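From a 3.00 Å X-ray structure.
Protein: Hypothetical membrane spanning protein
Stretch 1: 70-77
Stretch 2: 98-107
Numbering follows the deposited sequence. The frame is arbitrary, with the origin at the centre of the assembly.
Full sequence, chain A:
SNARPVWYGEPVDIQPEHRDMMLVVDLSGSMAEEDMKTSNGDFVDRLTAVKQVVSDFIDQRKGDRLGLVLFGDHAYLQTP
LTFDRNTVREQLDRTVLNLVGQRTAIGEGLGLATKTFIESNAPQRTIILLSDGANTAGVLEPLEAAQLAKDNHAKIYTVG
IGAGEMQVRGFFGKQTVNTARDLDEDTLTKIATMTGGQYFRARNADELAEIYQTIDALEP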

# COMPACT_ATOMS: atom_id res chain seq x y z
N LEU A 70 -18.09 6.52 -7.06
CA LEU A 70 -19.10 6.86 -8.05
C LEU A 70 -20.14 7.76 -7.41
O LEU A 70 -20.51 7.55 -6.26
CB LEU A 70 -19.76 5.59 -8.60
CG LEU A 70 -18.82 4.48 -9.09
CD1 LEU A 70 -19.58 3.18 -9.30
CD2 LEU A 70 -18.11 4.91 -10.37
N PHE A 71 -20.61 8.77 -8.13
CA PHE A 71 -21.65 9.61 -7.54
C PHE A 71 -22.81 9.95 -8.47
O PHE A 71 -22.76 9.77 -9.69
CB PHE A 71 -21.04 10.91 -6.97
CG PHE A 71 -20.42 11.82 -8.00
CD1 PHE A 71 -19.15 11.56 -8.48
CD2 PHE A 71 -21.08 12.95 -8.44
CE1 PHE A 71 -18.56 12.41 -9.41
CE2 PHE A 71 -20.50 13.79 -9.37
CZ PHE A 71 -19.24 13.52 -9.85
N GLY A 72 -23.88 10.42 -7.83
CA GLY A 72 -25.12 10.79 -8.47
C GLY A 72 -25.94 11.46 -7.38
O GLY A 72 -25.44 12.36 -6.70
N ASP A 73 -27.19 11.03 -7.20
CA ASP A 73 -28.02 11.53 -6.10
C ASP A 73 -27.28 11.36 -4.78
O ASP A 73 -27.25 12.27 -3.95
CB ASP A 73 -29.37 10.80 -6.05
CG ASP A 73 -30.31 11.23 -7.16
OD1 ASP A 73 -29.90 12.04 -8.01
OD2 ASP A 73 -31.45 10.72 -7.20
N HIS A 74 -26.68 10.19 -4.61
CA HIS A 74 -25.81 9.92 -3.48
C HIS A 74 -24.45 9.47 -3.99
O HIS A 74 -24.32 9.04 -5.14
CB HIS A 74 -26.42 8.86 -2.56
CG HIS A 74 -26.59 7.53 -3.21
ND1 HIS A 74 -27.57 7.27 -4.15
CD2 HIS A 74 -25.92 6.36 -3.05
CE1 HIS A 74 -27.48 6.02 -4.55
NE2 HIS A 74 -26.49 5.44 -3.89
N ALA A 75 -23.44 9.56 -3.14
CA ALA A 75 -22.10 9.11 -3.50
C ALA A 75 -21.75 7.84 -2.74
O ALA A 75 -22.04 7.73 -1.55
CB ALA A 75 -21.08 10.20 -3.22
N TYR A 76 -21.15 6.88 -3.43
CA TYR A 76 -20.70 5.66 -2.77
C TYR A 76 -19.34 5.18 -3.26
O TYR A 76 -18.90 5.52 -4.36
CB TYR A 76 -21.75 4.55 -2.91
CG TYR A 76 -22.00 4.09 -4.33
CD1 TYR A 76 -21.28 3.04 -4.88
CD2 TYR A 76 -22.99 4.68 -5.10
CE1 TYR A 76 -21.52 2.61 -6.17
CE2 TYR A 76 -23.24 4.26 -6.39
CZ TYR A 76 -22.50 3.22 -6.92
OH TYR A 76 -22.74 2.80 -8.21
N LEU A 77 -18.69 4.39 -2.42
CA LEU A 77 -17.34 3.93 -2.64
C LEU A 77 -17.35 2.54 -3.28
O LEU A 77 -17.76 1.56 -2.65
CB LEU A 77 -16.58 3.92 -1.30
CG LEU A 77 -15.09 3.59 -1.20
CD1 LEU A 77 -14.87 2.09 -1.15
CD2 LEU A 77 -14.31 4.24 -2.33
N ASN A 98 -28.04 5.40 -14.75
CA ASN A 98 -29.40 5.58 -14.22
C ASN A 98 -29.71 4.89 -12.90
O ASN A 98 -30.84 4.96 -12.41
CB ASN A 98 -30.44 5.13 -15.26
CG ASN A 98 -30.85 6.24 -16.19
OD1 ASN A 98 -30.25 6.44 -17.24
ND2 ASN A 98 -31.88 6.98 -15.80
N LEU A 99 -28.72 4.24 -12.30
CA LEU A 99 -28.91 3.67 -10.97
C LEU A 99 -28.93 4.79 -9.92
O LEU A 99 -29.68 4.73 -8.94
CB LEU A 99 -27.82 2.65 -10.64
CG LEU A 99 -26.54 2.65 -11.48
CD1 LEU A 99 -25.70 3.90 -11.23
CD2 LEU A 99 -25.72 1.40 -11.21
N VAL A 100 -28.11 5.81 -10.15
CA VAL A 100 -27.93 6.89 -9.18
C VAL A 100 -28.78 8.12 -9.48
O VAL A 100 -28.69 9.13 -8.78
CB VAL A 100 -26.46 7.33 -9.11
CG1 VAL A 100 -25.60 6.23 -8.50
CG2 VAL A 100 -25.95 7.70 -10.49
N GLY A 101 -29.61 8.05 -10.52
CA GLY A 101 -30.51 9.14 -10.84
C GLY A 101 -29.89 10.26 -11.64
O GLY A 101 -28.79 10.13 -12.18
N GLN A 102 -30.61 11.38 -11.72
CA GLN A 102 -30.24 12.50 -12.57
C GLN A 102 -29.27 13.46 -11.90
O GLN A 102 -28.41 14.05 -12.55
CB GLN A 102 -31.49 13.26 -13.01
CG GLN A 102 -32.44 12.43 -13.85
CD GLN A 102 -31.76 11.88 -15.09
OE1 GLN A 102 -31.07 12.60 -15.81
NE2 GLN A 102 -31.95 10.59 -15.35
N ARG A 103 -29.43 13.62 -10.59
CA ARG A 103 -28.73 14.65 -9.85
C ARG A 103 -27.29 14.25 -9.51
O ARG A 103 -26.98 13.07 -9.51
CB ARG A 103 -29.52 14.98 -8.57
CG ARG A 103 -30.98 15.32 -8.83
CD ARG A 103 -31.69 15.81 -7.57
NE ARG A 103 -31.60 17.26 -7.42
CZ ARG A 103 -32.57 18.11 -7.73
NH1 ARG A 103 -33.72 17.66 -8.22
NH2 ARG A 103 -32.40 19.41 -7.56
N THR A 104 -26.42 15.23 -9.25
CA THR A 104 -25.03 14.93 -8.90
C THR A 104 -24.60 15.46 -7.53
O THR A 104 -24.88 16.61 -7.18
CB THR A 104 -24.02 15.49 -9.93
OG1 THR A 104 -24.19 16.90 -10.09
CG2 THR A 104 -24.18 14.80 -11.27
N ALA A 105 -23.91 14.61 -6.78
CA ALA A 105 -23.30 14.98 -5.52
C ALA A 105 -21.79 15.09 -5.66
O ALA A 105 -21.08 14.10 -5.53
CB ALA A 105 -23.66 13.97 -4.44
N ILE A 106 -21.31 16.30 -5.93
CA ILE A 106 -19.88 16.50 -6.12
C ILE A 106 -19.18 16.60 -4.76
O ILE A 106 -18.11 16.03 -4.57
CB ILE A 106 -19.59 17.76 -6.95
CG1 ILE A 106 -20.33 17.70 -8.28
CG2 ILE A 106 -18.10 17.91 -7.19
CD1 ILE A 106 -20.01 18.84 -9.22
N GLY A 107 -19.81 17.31 -3.83
CA GLY A 107 -19.28 17.42 -2.48
C GLY A 107 -19.18 16.07 -1.80
O GLY A 107 -18.14 15.72 -1.25

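At the centre of this contact lies a residue without a side chain: Gly-72 brings its backbone to within 4.2 Å of the Thr-104 backbone, CA to CA, and an ideal CB there would stand 2.3 Å from Val-100 CB, a clash. The general principle is that glycine lets a turn press its main chain directly against another loop, so that peptide groups do most of the bonding. Leu-70 and Tyr-76 pair through two backbone hydrogen bonds, and the turn between them meets the loop that leads into the helix at Ile-106. The best-aligned bond across the contact runs from Asp-73 N to Val-100 O (2.9 Å, 166°). Two weak bonds accompany it: Ala-105 N, at the N-cap position, donates to Gly-72 O at 2.7 Å, and Arg-103 N to Asp-73 OD1 at 3.1 Å. Thus Asp-73 engages the loop as donor through its backbone and as acceptor through its carboxylate. Gly-101 has backbone angles that themselves call for glycine, and an ideal CB would also lie 2.6 Å from Asp-73 OD2. Apolar packing completes the fit. Val-100 CG1 meets the edge of the Tyr-76 ring, 3.7 Å from CE2, while Phe-71 CE2 lies 4.1 Å from Ile-106 CG1, and the edge of the Phe-71 ring faces Thr-104 CB.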